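Local coordinates for protein imidazolonepropionase (Unidentified, PDB 2Q09) that catalyses the hydrolytic ring opening of 4-imidazolone-5-propanoate to N-formimidoyl-L-glutamate, the third step of histidine degradation, at residues A[13-18]-A[61-66]; A[140-145]-A[171-176]; A[208-213]-A[238-243]; A[374-379]-A[393-398]. One frame throughout, in Å; residues are numbered along the deposited sequence.

Contact 1 (A[13-18]-A[61-66])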
loop_
_atom_site.group_PDB
_atom_site.type_symbol
_atom_site.label_atom_id
_atom_site.label_comp_id
_atom_site.label_asym_id
_atom_site.label_seq_id
_atom_site.Cartn_x
_atom_site.Cartn_y
_atom_site.Cartn_z
ATOM N N THR A 13 20.687 -16.466 -3.545
ATOM C CA THR A 13 19.886 -17.440 -2.804
ATOM C C THR A 13 18.485 -16.839 -2.833
ATOM O O THR A 13 18.131 -16.011 -1.998
ATOM C CB THR A 13 20.364 -17.573 -1.352
ATOM O OG1 THR A 13 21.747 -17.946 -1.341
ATOM C CG2 THR A 13 19.544 -18.632 -0.622
ATOM N N PRO A 14 17.661 -17.276 -3.792
ATOM C CA PRO A 14 16.298 -16.792 -3.982
ATOM C C PRO A 14 15.183 -17.214 -3.041
ATOM O O PRO A 14 14.938 -18.399 -2.837
ATOM C CB PRO A 14 15.998 -17.215 -5.412
ATOM C CG PRO A 14 16.618 -18.581 -5.441
ATOM C CD PRO A 14 17.966 -18.349 -4.757
ATOM N N ALA A 15 14.525 -16.216 -2.462
ATOM C CA ALA A 15 13.360 -16.439 -1.614
ATOM C C ALA A 15 12.316 -16.006 -2.633
ATOM O O ALA A 15 11.936 -14.839 -2.676
ATOM C CB ALA A 15 13.362 -15.483 -0.416
ATOM N N THR A 16 11.881 -16.946 -3.461
ATOM C CA THR A 16 10.949 -16.654 -4.539
ATOM C C THR A 16 9.580 -16.176 -4.128
ATOM O O THR A 16 8.929 -15.459 -4.893
ATOM C CB THR A 16 10.756 -17.884 -5.458
ATOM O OG1 THR A 16 10.101 -18.928 -4.729
ATOM C CG2 THR A 16 12.118 -18.394 -5.949
ATOM N N LEU A 17 9.140 -16.562 -2.935
ATOM C CA LEU A 17 7.805 -16.187 -2.481
ATOM C C LEU A 17 6.779 -16.667 -3.516
ATOM O O LEU A 17 5.719 -16.056 -3.696
ATOM C CB LEU A 17 7.691 -14.662 -2.283
ATOM C CG LEU A 17 7.981 -14.050 -0.900
ATOM C CD1 LEU A 17 6.963 -14.585 0.110
ATOM C CD2 LEU A 17 9.414 -14.403 -0.445
ATOM N N ARG A 18 7.098 -17.770 -4.192
ATOM C CA ARG A 18 6.189 -18.334 -5.190
ATOM C C ARG A 18 4.907 -18.824 -4.516
ATOM O O ARG A 18 4.948 -19.440 -3.452
ATOM C CB ARG A 18 6.845 -19.503 -5.933
ATOM C CG ARG A 18 7.933 -19.114 -6.915
ATOM C CD ARG A 18 8.425 -20.341 -7.680
ATOM N NE ARG A 18 7.352 -20.937 -8.469
ATOM C CZ ARG A 18 7.431 -22.112 -9.078
ATOM N NH1 ARG A 18 8.532 -22.836 -8.993
ATOM N NH2 ARG A 18 6.402 -22.564 -9.776
ATOM N N GLY A 61 26.111 -15.684 -3.108
ATOM C CA GLY A 61 25.175 -16.332 -2.209
ATOM C C GLY A 61 24.206 -15.453 -1.435
ATOM O O GLY A 61 23.390 -15.984 -0.683
ATOM N N LYS A 62 24.279 -14.134 -1.613
ATOM C CA LYS A 62 23.378 -13.226 -0.891
ATOM C C LYS A 62 21.920 -13.544 -1.189
ATOM O O LYS A 62 21.553 -13.923 -2.303
ATOM C CB LYS A 62 23.599 -11.760 -1.278
ATOM C CG LYS A 62 25.019 -11.244 -1.245
ATOM C CD LYS A 62 25.522 -10.925 0.145
ATOM C CE LYS A 62 26.645 -9.888 0.054
ATOM N NZ LYS A 62 27.669 -10.251 -0.955
ATOM N N LEU A 63 21.085 -13.347 -0.181
ATOM C CA LEU A 63 19.654 -13.578 -0.292
ATOM C C LEU A 63 19.004 -12.572 -1.251
ATOM O O LEU A 63 19.313 -11.376 -1.214
ATOM C CB LEU A 63 19.019 -13.417 1.088
ATOM C CG LEU A 63 17.500 -13.277 1.160
ATOM C CD1 LEU A 63 16.835 -14.621 0.847
ATOM C CD2 LEU A 63 17.116 -12.803 2.580
ATOM N N VAL A 64 18.099 -13.053 -2.098
ATOM C CA VAL A 64 17.386 -12.168 -3.008
ATOM C C VAL A 64 15.890 -12.409 -2.833
ATOM O O VAL A 64 15.452 -13.542 -2.656
ATOM C CB VAL A 64 17.805 -12.396 -4.483
ATOM C CG1 VAL A 64 17.533 -13.835 -4.897
ATOM C CG2 VAL A 64 17.054 -11.440 -5.387
ATOM N N THR A 65 15.115 -11.335 -2.862
ATOM C CA THR A 65 13.668 -11.430 -2.692
ATOM C C THR A 65 13.001 -10.468 -3.670
ATOM O O THR A 65 13.648 -9.624 -4.271
ATOM C CB THR A 65 13.206 -10.982 -1.286
ATOM O OG1 THR A 65 13.355 -9.562 -1.174
ATOM C CG2 THR A 65 14.046 -11.643 -0.205
ATOM N N PRO A 66 11.684 -10.592 -3.841
ATOM C CA PRO A 66 10.974 -9.683 -4.748
ATOM C C PRO A 66 11.023 -8.311 -4.064
ATOM O O PRO A 66 11.295 -8.241 -2.854
ATOM C CB PRO A 66 9.552 -10.212 -4.735
ATOM C CG PRO A 66 9.721 -11.680 -4.461
ATOM C CD PRO A 66 10.796 -11.668 -3.376
#
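P14 and V64 press against each other in a short parallel beta pairing, T13 beside L63 and P14 beside V64, within the small beta domain that accompanies the barrel in many amidohydrolases. The main bump is V64 CG1. It lies between its own backbone N and carbonyl carbon (chi1 59°), and in that position the methyl is tight against P14 CA at 3.3 Å, with P14 CB also touching it. On the sheet face of L63, a second fit forms: L63 CD1 passes T13 O and reaches A15 CB at 3.8 Å, while T65 CG2 approaches the same methyl at 3.9 Å, so A15 plugs the dip between these two side chains. Farther on, the ring of P66 lies against the bend of 15-17, with CD 3.4 Å from A15 O and CG near T16 O and L17 CB. Residues 16-18 form an ST turn in which T16 OG1 accepts from R18 N; the same hydroxyl is also hydrogen-bonded to G25 O. Backbone bonds from T13 N to K62 O, V64 N to T13 O and A15 N to V64 O fix the register. At the opposite end of the pairing, an alanine in place of T13 would probably leave the G61 carbonyl without its hydroxyl partner. T13 OG1, anti to its own carbonyl carbon, donates to G61 O at 2.6 Å from above the plane of the G61 carbonyl, 40° out of it.

Contact 2 (A[140-145]-A[171-176]). With DI6 (3-[(4S)-2,5-dioxoimidazolidin-4-yl]propanoic acid), chain C.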
loop_
_atom_site.group_PDB
_atom_site.type_symbol
_atom_site.label_atom_id
_atom_site.label_comp_id
_atom_site.label_asym_id
_atom_site.label_seq_id
_atom_site.Cartn_x
_atom_site.Cartn_y
_atom_site.Cartn_z
ATOM N N ILE A 140 -0.384 5.290 -3.500
ATOM C CA ILE A 140 -0.601 6.590 -2.876
ATOM C C ILE A 140 -2.022 7.074 -3.152
ATOM O O ILE A 140 -2.472 7.100 -4.301
ATOM C CB ILE A 140 0.418 7.625 -3.398
ATOM C CG1 ILE A 140 1.841 7.132 -3.114
ATOM C CG2 ILE A 140 0.181 8.979 -2.726
ATOM C CD1 ILE A 140 2.941 8.046 -3.675
ATOM N N LYS A 141 -2.724 7.456 -2.094
ATOM C CA LYS A 141 -4.098 7.923 -2.224
ATOM C C LYS A 141 -4.210 9.441 -2.208
ATOM O O LYS A 141 -3.287 10.141 -1.776
ATOM C CB LYS A 141 -4.942 7.373 -1.074
ATOM C CG LYS A 141 -4.802 5.872 -0.850
ATOM C CD LYS A 141 -5.410 5.463 0.483
ATOM C CE LYS A 141 -5.136 3.989 0.782
ATOM N NZ LYS A 141 -5.682 3.114 -0.301
ATOM N N SER A 142 -5.334 9.944 -2.709
ATOM C CA SER A 142 -5.606 11.375 -2.671
ATOM C C SER A 142 -6.395 11.451 -1.360
ATOM O O SER A 142 -6.030 10.782 -0.397
ATOM C CB SER A 142 -6.455 11.806 -3.879
ATOM O OG SER A 142 -7.683 11.097 -3.956
ATOM N N GLY A 143 -7.453 12.247 -1.290
ATOM C CA GLY A 143 -8.224 12.278 -0.058
ATOM C C GLY A 143 -8.000 13.417 0.921
ATOM O O GLY A 143 -8.702 13.509 1.925
ATOM N N TYR A 144 -7.016 14.267 0.669
ATOM C CA TYR A 144 -6.773 15.407 1.548
ATOM C C TYR A 144 -7.040 16.717 0.802
ATOM O O TYR A 144 -6.665 17.799 1.271
ATOM C CB TYR A 144 -5.335 15.390 2.084
ATOM C CG TYR A 144 -5.080 14.301 3.112
ATOM C CD1 TYR A 144 -5.946 14.124 4.190
ATOM C CD2 TYR A 144 -3.973 13.460 3.014
ATOM C CE1 TYR A 144 -5.722 13.138 5.148
ATOM C CE2 TYR A 144 -3.732 12.468 3.970
ATOM C CZ TYR A 144 -4.613 12.314 5.033
ATOM O OH TYR A 144 -4.374 11.348 5.984
ATOM N N GLY A 145 -7.692 16.601 -0.359
ATOM C CA GLY A 145 -8.005 17.772 -1.159
ATOM C C GLY A 145 -9.470 18.135 -0.996
ATOM O O GLY A 145 -9.815 19.282 -0.714
ATOM N N THR A 171 -1.837 4.936 -8.192
ATOM C CA THR A 171 -2.618 6.013 -7.602
ATOM C C THR A 171 -4.028 5.576 -7.269
ATOM O O THR A 171 -4.609 4.736 -7.959
ATOM C CB THR A 171 -2.696 7.225 -8.547
ATOM O OG1 THR A 171 -3.298 6.823 -9.784
ATOM C CG2 THR A 171 -1.297 7.774 -8.819
ATOM N N THR A 172 -4.587 6.170 -6.224
ATOM C CA THR A 172 -5.930 5.834 -5.807
ATOM C C THR A 172 -6.698 7.090 -5.430
ATOM O O THR A 172 -6.253 7.875 -4.587
ATOM C CB THR A 172 -5.908 4.873 -4.606
ATOM O OG1 THR A 172 -5.227 3.662 -4.972
ATOM C CG2 THR A 172 -7.325 4.523 -4.184
ATOM N N LEU A 173 -7.851 7.280 -6.062
ATOM C CA LEU A 173 -8.691 8.434 -5.786
ATOM C C LEU A 173 -9.494 8.191 -4.513
ATOM O O LEU A 173 -10.344 7.303 -4.472
ATOM C CB LEU A 173 -9.655 8.676 -6.947
ATOM C CG LEU A 173 -10.604 9.856 -6.751
ATOM C CD1 LEU A 173 -9.812 11.151 -6.788
ATOM C CD2 LEU A 173 -11.665 9.855 -7.854
ATOM N N LEU A 174 -9.223 8.983 -3.481
ATOM C CA LEU A 174 -9.930 8.839 -2.216
ATOM C C LEU A 174 -10.655 10.135 -1.860
ATOM O O LEU A 174 -10.477 10.680 -0.771
ATOM C CB LEU A 174 -8.942 8.475 -1.105
ATOM C CG LEU A 174 -9.504 8.230 0.300
ATOM C CD1 LEU A 174 -10.400 7.000 0.299
ATOM C CD2 LEU A 174 -8.353 8.040 1.281
ATOM N N ALA A 175 -11.463 10.638 -2.789
ATOM C CA ALA A 175 -12.210 11.871 -2.558
ATOM C C ALA A 175 -13.260 11.638 -1.477
ATOM O O ALA A 175 -13.660 12.566 -0.773
ATOM C CB ALA A 175 -12.873 12.336 -3.854
ATOM N N ALA A 176 -13.702 10.391 -1.346
ATOM C CA ALA A 176 -14.700 10.037 -0.337
ATOM C C ALA A 176 -14.024 9.654 0.984
ATOM O O ALA A 176 -14.363 8.652 1.605
ATOM C CB ALA A 176 -15.571 8.884 -0.842
HETATM N N1 DI6 C . -8.788 5.972 8.505
HETATM C C2 DI6 C . -7.627 6.363 9.074
HETATM O O2 DI6 C . -7.111 5.908 10.079
HETATM C C3 DI6 C . -7.078 7.500 8.177
HETATM N N4 DI6 C . -8.122 7.605 7.133
HETATM C C5 DI6 C . -9.066 6.681 7.402
HETATM O O5 DI6 C . -10.059 6.503 6.712
HETATM C C6 DI6 C . -6.917 8.789 8.969
HETATM C C7 DI6 C . -6.377 9.943 8.121
HETATM C C8 DI6 C . -6.189 11.268 8.874
HETATM O O9 DI6 C . -5.471 12.135 8.339
HETATM O O10 DI6 C . -6.742 11.455 9.988
#
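I140 O receives the backbone N of T172 at 3.0 Å and also faces the CA-H of T171, which opens a parallel pairing of the two strands. K141 follows, its side chain running alongside that of T172 and pointing the same way, CG 4.0 Å from T172 CB. The side chains of K141 and L174 cross obliquely, CD against L174 CD2, and the amine at the end of K141, beyond a bend at chi4, forms salt bridges with E139 and D212 close to the iron site. S142 N donates to T172 O at 2.9 Å. This is a neighbouring pair in the TIM barrel, strands 135-141 and 168-176 of a beta-alpha-beta unit whose crossover is helix 148-164. Where regular pairing stops, S142 OG takes over: chi1 of 57° turns it between its own backbone N and carbonyl carbon, and it accepts from L174 N at 2.7 Å (N-H...O angle 164°). The same hydroxyl is hydrogen-bonded to E151, on the crossover helix. G143, with a positive phi of 100°, bends the chain away past L174. Y144 thereby leaves the strands for the substrate pocket, where its OH donates to carboxylate O9 of the bound inhibitor DI6 at 2.7 Å, near the ring plane.

Contact 3 (A[208-213]-A[238-243]). With FE (Fe (III) ion), chain B; DI6 (3-[(4S)-2,5-dioxoimidazolidin-4-yl]propanoic acid), chain C.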
loop_
_atom_site.group_PDB
_atom_site.type_symbol
_atom_site.label_atom_id
_atom_site.label_comp_id
_atom_site.label_asym_id
_atom_site.label_seq_id
_atom_site.Cartn_x
_atom_site.Cartn_y
_atom_site.Cartn_z
ATOM N N ALA A 208 -6.040 8.185 -12.122
ATOM C CA ALA A 208 -6.392 7.227 -11.078
ATOM C C ALA A 208 -6.381 5.763 -11.510
ATOM O O ALA A 208 -7.021 5.396 -12.491
ATOM C CB ALA A 208 -7.765 7.578 -10.498
ATOM N N ASP A 209 -5.657 4.933 -10.769
ATOM C CA ASP A 209 -5.594 3.508 -11.069
ATOM C C ASP A 209 -6.701 2.787 -10.308
ATOM O O ASP A 209 -7.070 1.666 -10.659
ATOM C CB ASP A 209 -4.231 2.926 -10.678
ATOM C CG ASP A 209 -3.095 3.539 -11.462
ATOM O OD1 ASP A 209 -3.247 3.693 -12.694
ATOM O OD2 ASP A 209 -2.050 3.862 -10.853
ATOM N N ALA A 210 -7.230 3.432 -9.274
ATOM C CA ALA A 210 -8.297 2.839 -8.473
ATOM C C ALA A 210 -9.065 3.896 -7.688
ATOM O O ALA A 210 -8.634 5.051 -7.607
ATOM C CB ALA A 210 -7.718 1.805 -7.515
ATOM N N VAL A 211 -10.212 3.494 -7.137
ATOM C CA VAL A 211 -11.057 4.378 -6.339
ATOM C C VAL A 211 -11.276 3.748 -4.965
ATOM O O VAL A 211 -11.609 2.568 -4.865
ATOM C CB VAL A 211 -12.427 4.621 -7.011
ATOM C CG1 VAL A 211 -13.297 5.504 -6.132
ATOM C CG2 VAL A 211 -12.226 5.265 -8.367
ATOM N N ASP A 212 -11.097 4.556 -3.923
ATOM C CA ASP A 212 -11.209 4.125 -2.527
ATOM C C ASP A 212 -12.336 4.899 -1.835
ATOM O O ASP A 212 -12.776 5.937 -2.332
ATOM C CB ASP A 212 -9.871 4.411 -1.827
ATOM C CG ASP A 212 -9.693 3.658 -0.515
ATOM O OD1 ASP A 212 -10.675 3.112 0.035
ATOM O OD2 ASP A 212 -8.541 3.631 -0.028
ATOM N N VAL A 213 -12.782 4.400 -0.686
ATOM C CA VAL A 213 -13.856 5.039 0.076
ATOM C C VAL A 213 -13.744 4.778 1.575
ATOM O O VAL A 213 -13.393 3.681 1.999
ATOM C CB VAL A 213 -15.248 4.525 -0.369
ATOM C CG1 VAL A 213 -16.322 5.080 0.552
ATOM C CG2 VAL A 213 -15.531 4.928 -1.811
ATOM N N ALA A 238 -10.703 0.254 -10.913
ATOM C CA ALA A 238 -10.781 -0.737 -9.844
ATOM C C ALA A 238 -11.212 -0.041 -8.557
ATOM O O ALA A 238 -10.994 1.161 -8.399
ATOM C CB ALA A 238 -9.418 -1.399 -9.656
ATOM N N VAL A 239 -11.831 -0.782 -7.640
ATOM C CA VAL A 239 -12.269 -0.189 -6.381
ATOM C C VAL A 239 -11.687 -0.904 -5.159
ATOM O O VAL A 239 -11.184 -2.032 -5.251
ATOM C CB VAL A 239 -13.818 -0.181 -6.258
ATOM C CG1 VAL A 239 -14.415 0.685 -7.356
ATOM C CG2 VAL A 239 -14.371 -1.604 -6.342
ATOM N N LYS A 240 -11.748 -0.225 -4.017
ATOM C CA LYS A 240 -11.256 -0.754 -2.750
ATOM C C LYS A 240 -11.900 0.116 -1.676
ATOM O O LYS A 240 -12.673 1.023 -1.993
ATOM C CB LYS A 240 -9.732 -0.634 -2.662
ATOM C CG LYS A 240 -9.237 0.801 -2.518
ATOM C CD LYS A 240 -7.721 0.879 -2.412
ATOM C CE LYS A 240 -7.065 0.460 -3.724
ATOM N NZ LYS A 240 -5.584 0.589 -3.663
ATOM N N GLY A 241 -11.599 -0.145 -0.410
ATOM C CA GLY A 241 -12.198 0.675 0.626
ATOM C C GLY A 241 -11.654 0.538 2.033
ATOM O O GLY A 241 -11.121 -0.508 2.417
ATOM N N HIS A 242 -11.778 1.622 2.794
ATOM C CA HIS A 242 -11.367 1.643 4.194
ATOM C C HIS A 242 -12.582 1.065 4.916
ATOM O O HIS A 242 -13.542 1.785 5.188
ATOM C CB HIS A 242 -11.132 3.079 4.671
ATOM C CG HIS A 242 -9.800 3.646 4.279
ATOM N ND1 HIS A 242 -9.431 3.865 2.971
ATOM C CD2 HIS A 242 -8.766 4.074 5.042
ATOM C CE1 HIS A 242 -8.224 4.411 2.944
ATOM N NE2 HIS A 242 -7.801 4.550 4.186
HETATM N N MSE A 243 -12.546 -0.228 5.223
HETATM C CA MSE A 243 -13.689 -0.874 5.862
HETATM C C MSE A 243 -13.533 -1.399 7.285
HETATM O O MSE A 243 -12.449 -1.817 7.707
HETATM C CB MSE A 243 -14.171 -2.033 4.990
HETATM C CG MSE A 243 -15.545 -1.824 4.386
HETATM SE SE MSE A 243 -15.569 -0.277 3.255
HETATM C CE MSE A 243 -14.683 -1.041 1.752
HETATM FE FE FE B . -5.659 4.748 5.084
HETATM N N1 DI6 C . -8.788 5.972 8.505
HETATM C C2 DI6 C . -7.627 6.363 9.074
HETATM O O2 DI6 C . -7.111 5.908 10.079
HETATM C C3 DI6 C . -7.078 7.500 8.177
HETATM N N4 DI6 C . -8.122 7.605 7.133
HETATM C C5 DI6 C . -9.066 6.681 7.402
HETATM O O5 DI6 C . -10.059 6.503 6.712
HETATM C C6 DI6 C . -6.917 8.789 8.969
HETATM C C7 DI6 C . -6.377 9.943 8.121
HETATM C C8 DI6 C . -6.189 11.268 8.874
HETATM O O9 DI6 C . -5.471 12.135 8.339
HETATM O O10 DI6 C . -6.742 11.455 9.988
HETATM O O HOH W 1 -6.172 4.792 7.470
#
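D212 OD1 is gripped by two N-H groups: V213 N of its own strand donates to it at 2.6 Å on the anti side of the carboxylate, and H242 ND1 across the contact makes a weak bond of 3.3 Å. CG of D212 is anti to its backbone N (chi1 -163°), and the carboxylate it carries meets the imidazole at the ring edge, the two planes 30° apart. OD2 lies 3.1 Å from H242 CE1 and forms a salt bridge with K141. D212 is thus a second-shell residue likely to steady the rotation of the ring, whose NE2 binds the iron at 2.3 Å. Beside the carboxylate, the K240 side chain slants across that of D212, its CG 3.5 Å from D212 CG; its amine is bridged to E139 and not to D212. Backbone bonds set the parallel register, V211 N to A238 O, K240 N to V211 O, and H242 N to V213 O at 2.7 Å. H242 CD2 comes within 3.2 Å of O5 of the inhibitor. H72, H74, D317 and a water at 2.4 Å from the iron complete the coordination. A histidine at the C-terminal end of the fifth barrel strand, joined to the first-strand His-X-His pair and the eighth-strand aspartate, is the mononuclear metal site of the amidohydrolase TIM barrel.

Contact 4 (A[374-379]-A[393-398])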
loop_
_atom_site.group_PDB
_atom_site.type_symbol
_atom_site.label_atom_id
_atom_site.label_comp_id
_atom_site.label_asym_id
_atom_site.label_seq_id
_atom_site.Cartn_x
_atom_site.Cartn_y
_atom_site.Cartn_z
ATOM N N ASP A 374 11.676 -6.868 -10.475
ATOM C CA ASP A 374 11.709 -5.998 -9.303
ATOM C C ASP A 374 12.159 -6.897 -8.161
ATOM O O ASP A 374 11.354 -7.641 -7.595
ATOM C CB ASP A 374 10.312 -5.434 -9.011
ATOM C CG ASP A 374 9.909 -4.338 -9.976
ATOM O OD1 ASP A 374 10.599 -4.162 -11.004
ATOM O OD2 ASP A 374 8.895 -3.655 -9.704
ATOM N N PHE A 375 13.444 -6.850 -7.835
ATOM C CA PHE A 375 13.950 -7.695 -6.767
ATOM C C PHE A 375 15.017 -7.004 -5.938
ATOM O O PHE A 375 15.541 -5.947 -6.324
ATOM C CB PHE A 375 14.470 -9.021 -7.340
ATOM C CG PHE A 375 15.548 -8.867 -8.372
ATOM C CD1 PHE A 375 16.884 -8.749 -8.003
ATOM C CD2 PHE A 375 15.225 -8.856 -9.724
ATOM C CE1 PHE A 375 17.887 -8.639 -8.967
ATOM C CE2 PHE A 375 16.215 -8.746 -10.698
ATOM C CZ PHE A 375 17.549 -8.633 -10.320
ATOM N N LEU A 376 15.346 -7.612 -4.803
ATOM C CA LEU A 376 16.310 -7.035 -3.884
ATOM C C LEU A 376 17.368 -8.029 -3.426
ATOM O O LEU A 376 17.059 -9.190 -3.158
ATOM C CB LEU A 376 15.579 -6.529 -2.639
ATOM C CG LEU A 376 14.278 -5.749 -2.848
ATOM C CD1 LEU A 376 13.559 -5.589 -1.519
ATOM C CD2 LEU A 376 14.599 -4.384 -3.475
ATOM N N VAL A 377 18.606 -7.562 -3.313
ATOM C CA VAL A 377 19.696 -8.397 -2.826
ATOM C C VAL A 377 20.039 -7.831 -1.454
ATOM O O VAL A 377 20.430 -6.667 -1.335
ATOM C CB VAL A 377 20.938 -8.312 -3.721
ATOM C CG1 VAL A 377 22.077 -9.118 -3.096
ATOM C CG2 VAL A 377 20.619 -8.851 -5.108
ATOM N N TRP A 378 19.882 -8.652 -0.419
ATOM C CA TRP A 378 20.139 -8.209 0.947
ATOM C C TRP A 378 21.461 -8.680 1.516
ATOM O O TRP A 378 22.085 -9.598 0.986
ATOM C CB TRP A 378 19.043 -8.709 1.875
ATOM C CG TRP A 378 17.661 -8.329 1.470
ATOM C CD1 TRP A 378 16.832 -9.008 0.619
ATOM C CD2 TRP A 378 16.917 -7.207 1.948
ATOM N NE1 TRP A 378 15.612 -8.378 0.543
ATOM C CE2 TRP A 378 15.637 -7.268 1.349
ATOM C CE3 TRP A 378 17.211 -6.150 2.823
ATOM C CZ2 TRP A 378 14.642 -6.317 1.614
ATOM C CZ3 TRP A 378 16.219 -5.201 3.088
ATOM C CH2 TRP A 378 14.950 -5.294 2.480
ATOM N N ASN A 379 21.887 -8.059 2.611
ATOM C CA ASN A 379 23.117 -8.475 3.252
ATOM C C ASN A 379 22.780 -9.317 4.484
ATOM O O ASN A 379 23.677 -9.756 5.201
ATOM C CB ASN A 379 23.994 -7.270 3.624
ATOM C CG ASN A 379 23.341 -6.355 4.638
ATOM O OD1 ASN A 379 22.210 -6.580 5.074
ATOM N ND2 ASN A 379 24.058 -5.307 5.020
ATOM N N ASP A 393 19.664 0.014 7.121
ATOM C CA ASP A 393 19.790 -0.138 5.675
ATOM C C ASP A 393 20.522 -1.455 5.435
ATOM O O ASP A 393 21.641 -1.646 5.908
ATOM C CB ASP A 393 20.595 1.016 5.066
ATOM C CG ASP A 393 19.828 2.331 5.047
ATOM O OD1 ASP A 393 18.628 2.342 5.394
ATOM O OD2 ASP A 393 20.438 3.358 4.674
ATOM N N GLN A 394 19.894 -2.361 4.695
ATOM C CA GLN A 394 20.481 -3.674 4.446
ATOM C C GLN A 394 20.497 -4.087 2.977
ATOM O O GLN A 394 20.818 -5.234 2.652
ATOM C CB GLN A 394 19.728 -4.726 5.260
ATOM C CG GLN A 394 19.776 -4.491 6.757
ATOM C CD GLN A 394 18.771 -5.344 7.503
ATOM O OE1 GLN A 394 17.565 -5.073 7.475
ATOM N NE2 GLN A 394 19.260 -6.392 8.166
ATOM N N LEU A 395 20.153 -3.160 2.091
ATOM C CA LEU A 395 20.140 -3.469 0.668
ATOM C C LEU A 395 21.529 -3.415 0.050
ATOM O O LEU A 395 22.286 -2.478 0.283
ATOM C CB LEU A 395 19.227 -2.504 -0.086
ATOM C CG LEU A 395 17.728 -2.627 0.184
ATOM C CD1 LEU A 395 16.996 -1.515 -0.556
ATOM C CD2 LEU A 395 17.240 -3.994 -0.252
ATOM N N VAL A 396 21.859 -4.437 -0.726
ATOM C CA VAL A 396 23.141 -4.494 -1.413
ATOM C C VAL A 396 22.845 -4.113 -2.860
ATOM O O VAL A 396 23.683 -3.537 -3.561
ATOM C CB VAL A 396 23.740 -5.917 -1.368
ATOM C CG1 VAL A 396 24.814 -6.068 -2.426
ATOM C CG2 VAL A 396 24.326 -6.192 0.014
ATOM N N SER A 397 21.627 -4.424 -3.288
ATOM C CA SER A 397 21.194 -4.128 -4.646
ATOM C C SER A 397 19.675 -4.007 -4.671
ATOM O O SER A 397 18.969 -4.812 -4.057
ATOM C CB SER A 397 21.660 -5.239 -5.597
ATOM O OG SER A 397 21.260 -4.989 -6.934
ATOM N N ARG A 398 19.174 -2.992 -5.366
ATOM C CA ARG A 398 17.734 -2.767 -5.473
ATOM C C ARG A 398 17.422 -2.616 -6.951
ATOM O O ARG A 398 17.716 -1.587 -7.558
ATOM C CB ARG A 398 17.319 -1.501 -4.705
ATOM C CG ARG A 398 15.833 -1.155 -4.818
ATOM C CD ARG A 398 15.485 0.052 -3.934
ATOM N NE ARG A 398 14.096 0.463 -4.109
ATOM C CZ ARG A 398 13.654 1.179 -5.136
ATOM N NH1 ARG A 398 14.491 1.583 -6.089
ATOM N NH2 ARG A 398 12.368 1.477 -5.222
HETATM O O HOH W 2 22.237 -7.100 8.113
HETATM O O HOH W 3 23.704 -3.271 6.889
#
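The W378 indole carries L395 CD2 on one face, 3.6 Å from the centroid of the six-membered ring and only 7° off its normal, a CH-pi contact; at the ring edge, in plane, sits Q394 CB. CG of W378 is anti to its carbonyl carbon (chi1 -55°), and the indole lies alongside L395, pointing the same way. These residues flank a classic beta bulge between antiparallel strands: V396 and S397 both face V377, whose O accepts from V396 N at 2.7 Å and from S397 N at 3.2 Å. V377 N returns a nearly straight bond to S397 O. L395 CD2 also meets L376 CB at 3.9 Å, and L376 CD2 packs on R398 CG at 3.7 Å. The guanidinium of R398 reaches P166 O and V135 O, near the N-terminal ends of two barrel strands. W378 NE1 bonds T65 OG1, on the neighbouring strand; an alanine in place of the tryptophan would probably open a gap over L395 CD2 and leave T65 without its indole partner. Past the bulge, N379 N donates to Q394 O, and the N379 and Q394 side chains cross at about a right angle, their amide planes 70° apart. Q394 OE1 is hydrogen-bonded to R329. Two waters fasten the exposed end: one joins N379 OD1 to Q394 NE2, and the other accepts from N379 ND2 and donates to D393 O, both at 2.8 Å.

From the N terminus, contact 1 closes first, bringing 61-66 back to 13-18 after a loop rich in strand. Contact 2 then closes around helix 148-164 and contact 3 around helix 222-234, two beta-alpha-beta units of the barrel with helix 187-204 between them. Contact 4 closes the shortest loop, near the C terminus. The four follow in series, none nesting or crossing. Contacts 2 and 3 share a border, where strands 168-176 and 210-213 pair, and both touch the bound inhibitor. Contacts 1 and 4 also meet, as strand 375-378 pairs with the start of strand 63-73, so both chain ends help build the small beta domain, whose contacts lie about 31 to 34 Å, centre to centre, from those of the barrel.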